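Local atomic coordinates of penicillin-binding protein PbpB (Mycobacterium tuberculosis, PDB entry 6KGU), a protein that synthesises cross-linked peptidoglycan from lipid intermediates for the mycobacterial cell wall and binds penicillin and related beta-lactams. Residues A16-I21 against A30-A35; Q211-N214 against N220-A223; I511-D516 against A531-N536. All coordinates share one frame; numbering follows the deposited sequence.

Contact 1 of 3, residues A16-I21 against A30-A35; sequences AARGSI and AFTIEA
Arg18 lies across Thr32 at about a right angle, and its aliphatic root makes the contact. Arg18 CB comes 3.6 Å from Thr32 OG1. With CG anti to the backbone N (chi1 -168°) and the chain extended to NE, the side chain then runs past the hydroxyl: Arg18 CD is already 4.2 Å from Thr32 OG1, and the guanidinium group ends in salt bridges, NH1 to Asp156 and NH2 to Glu152. Thr32 OG1 finds its polar partner in Arg126, which also hydrogen-bonds Gly19 O and so ties both segments together.

A water between the backbones is gripped by three groups: it donates to Arg18 O, accepts from Thr32 N and bonds Ser20 OG. Ser20 OG also lies 3.3 Å from Phe31 CB. Ile21 and Ala30 form an antiparallel hydrogen-bonded pair: Ile21 N to Ala30 O is 2.9 Å with an N-H...O angle of 165°, and Ala30 N to Ile21 O is 3.0 Å. Their CB atoms share the face that packs on Glu152. The paired bonds identify a beta hairpin, strands 21-22 and 28-36, in the mixed beta sheet that also holds strands 122-127 and 192-195, within the dimerisation-domain family region.

Contact 2 of 3, residues Q211-N214 against N220-A223; sequences QAKN and NVSA
Val221, whose side chain meets Lys213 and Ala212, donates its backbone N-H to OD1 of Asp239, and a main-chain bond also ties these two residues. The segments 211-214 and 220-223 themselves meet through carbon atoms alone.

The central piece is the isopropyl group of Val221. With CG1 anti to the backbone N (chi1 175°), CG2 is placed beside that N and directed at the helix, where Val221 CG2 lies 3.5 Å from Lys213 CA and 3.6 Å from Lys213 CB. The close approach to CA shows that the methyl reaches the helix backbone itself. The second branch, Val221 CG1, meets Ala212 CB more loosely at 4.2 Å.

Lys213 contributes only the base of its chain. Lys213 CG stands 4.1 Å from Asn220 CA, and a bend at chi2 (-89°) follows; the packing is made by CB and CG, and the ammonium end leads away from the strand. The buried side of the contact continues to Leu533, touched by both Ala212 and Val221, and to Val209 one helical turn earlier.

Five residues separate the segments: the chain reverses after helix 199-216, and the strand that follows packs against the helix. A helix laid on the face of the antiparallel sheet in this way belongs to the helix-flanked sheet of the transpeptidase, a fold shared with serine beta-lactamases.

Contact 3 of 3, residues I511-D516 against A531-N536; sequences IGIMLD and APLFHN. With CO (cobalt (II) ion), chain C.
Apolar packing between Ile511, Ile513, Leu533 and Phe534 joins the strand to the helix. Ile511 approaches the CD2-CE2 bond of the Phe534 ring obliquely, its CB 3.9 Å from CD2 of Phe534 and its CD1 4.0 Å from CE2 of Phe534. Ile513 divides its two branches. Ile513 CG2 meets Leu533 CD2 at 3.7 Å, while Ile513 CD1 reaches past the side chains to the helix backbone, 3.5 Å from Phe534 N, and also touches Phe534 CB at 3.9 Å. CG of Phe534 is anti to the backbone N (chi1 173°), which swings the ring out to Ile511; beyond this contact the ring also meets Phe498, with the planes inclined at about 40°.

The short axes approach to 9.1 Å and are broadly antiparallel, inclined at 145°. Because side chains alternate along a strand, Ile511 and Ile513 both face the helix, whereas the CB of Met514 is turned away from it and its side chain touches Trp495 and Thr497. This is the C-terminal helix of the transpeptidase fold lying on its central antiparallel sheet, in which strand 509-516 is bonded to strands 220-227 and 493-502.

Metal coordination occupies another side of the helix. His535, directed away from the strand, binds cobalt through NE2 at 2.1 Å. Its ND1 is hydrogen-bonded to Gly466 O, which fixes the ring's rotation and is consistent with the proton residing on ND1. Four waters are modelled at the metal, but they form two pairs too closely spaced for simultaneous occupancy, leaving the coordination number in doubt.

How the contacts relate
Contacts 2 and 3 adjoin, their centres about 9 Å apart, because strands 220-227 and 509-516 are neighbours in one antiparallel sheet. Backbone bonds probably join them: Asn220 O to Asp516 N at 2.9 Å and Ser222 O to Met514 N at 3.0 Å. Their helices also meet, with Ala212 CB 3.6 Å from Leu533 CD2, so both lie on the same face of that sheet. Contact 1 sits in another, mixed beta sheet, its centre about 32 Å from that of contact 2 and 36 Å from that of contact 3, whose family region also differs. The side chain of Ile513 in contact 3 is about 12 Å from the bound aztreonam, and both helix-strand contacts lie away from the active site.

Contact 1 of 3, residues A16-I21 against A30-A35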
loop_
_atom_site.group_PDB
_atom_site.type_symbol
_atom_site.label_atom_id
_atom_site.label_comp_id
_atom_site.label_asym_id
_atom_site.label_seq_id
_atom_site.Cartn_x
_atom_site.Cartn_y
_atom_site.Cartn_z
ATOM N N ALA A 16 9.185 35.769 8.867
ATOM C CA ALA A 16 8.271 34.742 9.354
ATOM C C ALA A 16 9.051 33.537 9.868
ATOM O O ALA A 16 10.053 33.125 9.274
ATOM C CB ALA A 16 7.317 34.309 8.248
ATOM N N ALA A 17 8.592 32.968 10.976
ATOM C CA ALA A 17 9.201 31.772 11.546
ATOM C C ALA A 17 8.575 30.520 10.930
ATOM O O ALA A 17 7.346 30.385 10.894
ATOM C CB ALA A 17 9.035 31.756 13.066
ATOM N N ARG A 18 9.419 29.603 10.468
ATOM C CA ARG A 18 8.922 28.409 9.796
ATOM C C ARG A 18 8.123 27.532 10.750
ATOM O O ARG A 18 8.499 27.333 11.906
ATOM C CB ARG A 18 10.077 27.610 9.193
ATOM C CG ARG A 18 9.613 26.517 8.226
ATOM C CD ARG A 18 10.781 25.951 7.429
ATOM N NE ARG A 18 10.347 24.935 6.465
ATOM C CZ ARG A 18 9.893 25.218 5.248
ATOM N NH1 ARG A 18 9.804 26.492 4.846
ATOM N NH2 ARG A 18 9.520 24.242 4.435
ATOM N N GLY A 19 7.006 27.014 10.261
ATOM C CA GLY A 19 6.210 26.100 11.051
ATOM C C GLY A 19 6.826 24.710 11.119
ATOM O O GLY A 19 7.763 24.356 10.398
ATOM N N SER A 20 6.294 23.905 12.026
ATOM C CA SER A 20 6.787 22.559 12.278
ATOM C C SER A 20 5.968 21.522 11.518
ATOM O O SER A 20 4.848 21.780 11.078
ATOM C CB SER A 20 6.749 22.241 13.777
ATOM O OG SER A 20 7.625 23.085 14.500
ATOM N N ILE A 21 6.541 20.327 11.387
ATOM C CA ILE A 21 5.844 19.152 10.878
ATOM C C ILE A 21 5.851 18.129 12.006
ATOM O O ILE A 21 6.925 17.732 12.474
ATOM C CB ILE A 21 6.512 18.579 9.610
ATOM C CG1 ILE A 21 6.553 19.617 8.480
ATOM C CG2 ILE A 21 5.793 17.287 9.166
ATOM C CD1 ILE A 21 7.324 19.176 7.228
ATOM N N ALA A 30 9.909 17.738 12.179
ATOM C CA ALA A 30 10.781 18.794 11.704
ATOM C C ALA A 30 10.376 20.076 12.411
ATOM O O ALA A 30 9.186 20.383 12.496
ATOM C CB ALA A 30 10.690 18.956 10.180
ATOM N N PHE A 31 11.359 20.815 12.916
ATOM C CA PHE A 31 11.090 22.092 13.560
ATOM C C PHE A 31 12.337 22.955 13.457
ATOM O O PHE A 31 13.443 22.459 13.211
ATOM C CB PHE A 31 10.657 21.911 15.022
ATOM C CG PHE A 31 11.740 21.397 15.922
ATOM C CD1 PHE A 31 12.615 22.276 16.554
ATOM C CD2 PHE A 31 11.872 20.038 16.163
ATOM C CE1 PHE A 31 13.615 21.806 17.387
ATOM C CE2 PHE A 31 12.871 19.558 16.997
ATOM C CZ PHE A 31 13.741 20.441 17.615
ATOM N N THR A 32 12.151 24.258 13.654
ATOM C CA THR A 32 13.208 25.236 13.441
ATOM C C THR A 32 13.695 25.799 14.771
ATOM O O THR A 32 12.904 26.019 15.690
ATOM C CB THR A 32 12.710 26.348 12.519
ATOM O OG1 THR A 32 12.518 25.811 11.202
ATOM C CG2 THR A 32 13.694 27.518 12.458
ATOM N N ILE A 33 15.006 25.995 14.886
ATOM C CA ILE A 33 15.595 26.723 16.007
ATOM C C ILE A 33 16.354 27.926 15.460
ATOM O O ILE A 33 16.916 27.895 14.362
ATOM C CB ILE A 33 16.532 25.854 16.879
ATOM C CG1 ILE A 33 17.887 25.665 16.172
ATOM C CG2 ILE A 33 15.882 24.536 17.207
ATOM C CD1 ILE A 33 18.821 24.621 16.815
ATOM N N GLU A 34 16.366 28.996 16.245
ATOM C CA GLU A 34 17.106 30.191 15.865
ATOM C C GLU A 34 18.574 30.037 16.224
ATOM O O GLU A 34 18.917 29.583 17.317
ATOM C CB GLU A 34 16.534 31.424 16.559
ATOM C CG GLU A 34 15.493 32.155 15.751
ATOM C CD GLU A 34 15.233 33.550 16.289
ATOM O OE1 GLU A 34 16.208 34.237 16.680
ATOM O OE2 GLU A 34 14.054 33.961 16.310
ATOM N N ALA A 35 19.444 30.407 15.293
ATOM C CA ALA A 35 20.872 30.458 15.571
ATOM C C ALA A 35 21.438 31.709 14.910
ATOM O O ALA A 35 20.696 32.591 14.461
ATOM C CB ALA A 35 21.578 29.185 15.091
HETATM O O HOH W 1 9.284 25.069 13.414
#

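Contact 2 of 3, residues Q211-N214 against N220-A223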
loop_
_atom_site.group_PDB
_atom_site.type_symbol
_atom_site.label_atom_id
_atom_site.label_comp_id
_atom_site.label_asym_id
_atom_site.label_seq_id
_atom_site.Cartn_x
_atom_site.Cartn_y
_atom_site.Cartn_z
ATOM N N GLN A 211 15.217 -4.150 7.209
ATOM C CA GLN A 211 15.769 -5.489 7.333
ATOM C C GLN A 211 15.056 -6.512 6.436
ATOM O O GLN A 211 15.649 -7.547 6.131
ATOM C CB GLN A 211 15.773 -5.899 8.802
ATOM C CG GLN A 211 16.253 -4.758 9.732
ATOM C CD GLN A 211 17.659 -4.218 9.435
ATOM O OE1 GLN A 211 18.588 -4.965 9.133
ATOM N NE2 GLN A 211 17.812 -2.905 9.539
ATOM N N ALA A 212 13.829 -6.240 5.965
ATOM C CA ALA A 212 13.271 -7.068 4.892
ATOM C C ALA A 212 14.092 -6.928 3.616
ATOM O O ALA A 212 14.342 -7.913 2.906
ATOM C CB ALA A 212 11.815 -6.689 4.622
ATOM N N LYS A 213 14.546 -5.712 3.324
ATOM C CA LYS A 213 15.368 -5.504 2.139
ATOM C C LYS A 213 16.700 -6.233 2.276
ATOM O O LYS A 213 17.117 -6.953 1.355
ATOM C CB LYS A 213 15.571 -4.010 1.901
ATOM C CG LYS A 213 16.211 -3.653 0.549
ATOM C CD LYS A 213 17.730 -3.615 0.626
ATOM C CE LYS A 213 18.346 -3.028 -0.638
ATOM N NZ LYS A 213 19.802 -3.145 -0.593
ATOM N N ASN A 214 17.375 -6.070 3.428
ATOM C CA ASN A 214 18.651 -6.752 3.664
ATOM C C ASN A 214 18.500 -8.273 3.646
ATOM O O ASN A 214 19.341 -8.974 3.080
ATOM C CB ASN A 214 19.255 -6.313 5.001
ATOM C CG ASN A 214 19.533 -4.823 5.062
ATOM O OD1 ASN A 214 19.508 -4.135 4.045
ATOM N ND2 ASN A 214 19.815 -4.317 6.266
ATOM N N ASN A 220 14.714 -3.154 -3.549
ATOM C CA ASN A 220 14.106 -2.161 -2.673
ATOM C C ASN A 220 12.831 -2.754 -2.092
ATOM O O ASN A 220 12.309 -3.746 -2.599
ATOM C CB ASN A 220 13.833 -0.838 -3.403
ATOM C CG ASN A 220 13.219 -1.033 -4.753
ATOM O OD1 ASN A 220 13.909 -1.045 -5.787
ATOM N ND2 ASN A 220 11.903 -1.191 -4.767
ATOM N N VAL A 221 12.372 -2.165 -0.989
ATOM C CA VAL A 221 11.199 -2.642 -0.258
ATOM C C VAL A 221 10.419 -1.408 0.172
ATOM O O VAL A 221 11.007 -0.375 0.496
ATOM C CB VAL A 221 11.586 -3.517 0.970
ATOM C CG1 VAL A 221 10.337 -3.941 1.840
ATOM C CG2 VAL A 221 12.318 -4.774 0.526
ATOM N N SER A 222 9.097 -1.511 0.181
ATOM C CA SER A 222 8.289 -0.430 0.717
ATOM C C SER A 222 7.042 -1.034 1.342
ATOM O O SER A 222 6.679 -2.178 1.064
ATOM C CB SER A 222 7.941 0.596 -0.363
ATOM O OG SER A 222 7.279 -0.057 -1.411
ATOM N N ALA A 223 6.407 -0.259 2.219
ATOM C CA ALA A 223 5.265 -0.726 2.987
ATOM C C ALA A 223 4.406 0.475 3.364
ATOM O O ALA A 223 4.914 1.578 3.607
ATOM C CB ALA A 223 5.682 -1.502 4.260
#

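Contact 3 of 3, residues I511-D516 against A531-N536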
loop_
_atom_site.group_PDB
_atom_site.type_symbol
_atom_site.label_atom_id
_atom_site.label_comp_id
_atom_site.label_asym_id
_atom_site.label_seq_id
_atom_site.Cartn_x
_atom_site.Cartn_y
_atom_site.Cartn_z
ATOM N N ILE A 511 -2.401 -3.298 5.524
ATOM C CA ILE A 511 -0.961 -3.309 5.320
ATOM C C ILE A 511 -0.668 -3.738 3.890
ATOM O O ILE A 511 -1.097 -4.816 3.474
ATOM C CB ILE A 511 -0.260 -4.244 6.317
ATOM C CG1 ILE A 511 -0.522 -3.775 7.753
ATOM C CG2 ILE A 511 1.258 -4.288 5.991
ATOM C CD1 ILE A 511 -0.207 -4.805 8.809
ATOM N N GLY A 512 0.080 -2.912 3.155
ATOM C CA GLY A 512 0.538 -3.261 1.812
ATOM C C GLY A 512 2.053 -3.231 1.732
ATOM O O GLY A 512 2.690 -2.317 2.261
ATOM N N ILE A 513 2.623 -4.226 1.059
ATOM C CA ILE A 513 4.075 -4.426 1.000
ATOM C C ILE A 513 4.456 -4.747 -0.442
ATOM O O ILE A 513 3.731 -5.465 -1.135
ATOM C CB ILE A 513 4.534 -5.582 1.926
ATOM C CG1 ILE A 513 4.268 -5.268 3.399
ATOM C CG2 ILE A 513 6.041 -5.923 1.738
ATOM C CD1 ILE A 513 4.184 -6.530 4.238
ATOM N N MET A 514 5.604 -4.246 -0.891
ATOM C CA MET A 514 6.151 -4.673 -2.168
ATOM C C MET A 514 7.660 -4.835 -2.041
ATOM O O MET A 514 8.332 -4.041 -1.384
ATOM C CB MET A 514 5.805 -3.694 -3.306
ATOM C CG MET A 514 6.291 -4.182 -4.666
ATOM S SD MET A 514 8.017 -3.736 -5.022
ATOM C CE MET A 514 7.784 -2.040 -5.551
ATOM N N LEU A 515 8.177 -5.905 -2.648
ATOM C CA LEU A 515 9.606 -6.208 -2.718
ATOM C C LEU A 515 10.027 -6.273 -4.175
ATOM O O LEU A 515 9.416 -7.002 -4.963
ATOM C CB LEU A 515 9.946 -7.548 -2.070
ATOM C CG LEU A 515 9.922 -7.588 -0.542
ATOM C CD1 LEU A 515 8.506 -7.665 -0.121
ATOM C CD2 LEU A 515 10.691 -8.790 -0.010
ATOM N N ASP A 516 11.086 -5.548 -4.525
ATOM C CA ASP A 516 11.579 -5.519 -5.898
ATOM C C ASP A 516 12.608 -6.632 -6.054
ATOM O O ASP A 516 13.755 -6.502 -5.618
ATOM C CB ASP A 516 12.169 -4.154 -6.236
ATOM C CG ASP A 516 12.690 -4.078 -7.676
ATOM O OD1 ASP A 516 12.756 -5.123 -8.364
ATOM O OD2 ASP A 516 13.044 -2.975 -8.125
ATOM N N ALA A 531 5.050 -12.449 2.820
ATOM C CA ALA A 531 4.199 -12.858 3.933
ATOM C C ALA A 531 4.868 -12.713 5.304
ATOM O O ALA A 531 4.199 -12.216 6.222
ATOM C CB ALA A 531 3.700 -14.293 3.686
ATOM N N PRO A 532 6.148 -13.049 5.509
ATOM C CA PRO A 532 6.732 -12.859 6.853
ATOM C C PRO A 532 6.773 -11.421 7.303
ATOM O O PRO A 532 6.660 -11.167 8.509
ATOM C CB PRO A 532 8.146 -13.443 6.718
ATOM C CG PRO A 532 8.044 -14.409 5.573
ATOM C CD PRO A 532 7.082 -13.762 4.618
ATOM N N LEU A 533 6.923 -10.458 6.382
ATOM C CA LEU A 533 6.941 -9.063 6.805
ATOM C C LEU A 533 5.553 -8.615 7.252
ATOM O O LEU A 533 5.414 -7.848 8.217
ATOM C CB LEU A 533 7.477 -8.182 5.680
ATOM C CG LEU A 533 7.542 -6.680 5.927
ATOM C CD1 LEU A 533 8.262 -6.358 7.241
ATOM C CD2 LEU A 533 8.259 -6.022 4.750
ATOM N N PHE A 534 4.514 -9.093 6.573
ATOM C CA PHE A 534 3.164 -8.814 7.047
ATOM C C PHE A 534 2.939 -9.433 8.423
ATOM O O PHE A 534 2.341 -8.806 9.301
ATOM C CB PHE A 534 2.130 -9.338 6.045
ATOM C CG PHE A 534 0.701 -9.239 6.546
ATOM C CD1 PHE A 534 0.137 -10.276 7.291
ATOM C CD2 PHE A 534 -0.075 -8.106 6.266
ATOM C CE1 PHE A 534 -1.180 -10.182 7.765
ATOM C CE2 PHE A 534 -1.398 -8.005 6.719
ATOM C CZ PHE A 534 -1.944 -9.053 7.478
ATOM N N HIS A 535 3.380 -10.681 8.602
ATOM C CA HIS A 535 3.305 -11.365 9.893
ATOM C C HIS A 535 3.882 -10.513 11.018
ATOM O O HIS A 535 3.224 -10.285 12.044
ATOM C CB HIS A 535 4.068 -12.689 9.802
ATOM C CG HIS A 535 4.110 -13.452 11.085
ATOM N ND1 HIS A 535 3.122 -14.334 11.450
ATOM C CD2 HIS A 535 5.024 -13.475 12.085
ATOM C CE1 HIS A 535 3.415 -14.863 12.625
ATOM N NE2 HIS A 535 4.566 -14.362 13.028
ATOM N N ASN A 536 5.114 -10.032 10.824
ATOM C CA ASN A 536 5.801 -9.240 11.840
ATOM C C ASN A 536 5.037 -7.962 12.162
ATOM O O ASN A 536 4.805 -7.636 13.328
ATOM C CB ASN A 536 7.211 -8.888 11.358
ATOM C CG ASN A 536 8.103 -10.099 11.233
ATOM O OD1 ASN A 536 7.786 -11.163 11.755
ATOM N ND2 ASN A 536 9.236 -9.939 10.549
HETATM CO CO CO C . 5.656 -14.459 14.881
HETATM O O HOH W 2 7.143 -12.940 14.374
HETATM O O HOH W 3 6.069 -12.382 15.054
HETATM O O HOH W 4 4.374 -13.610 15.916
HETATM O O HOH W 5 3.781 -15.178 15.645
#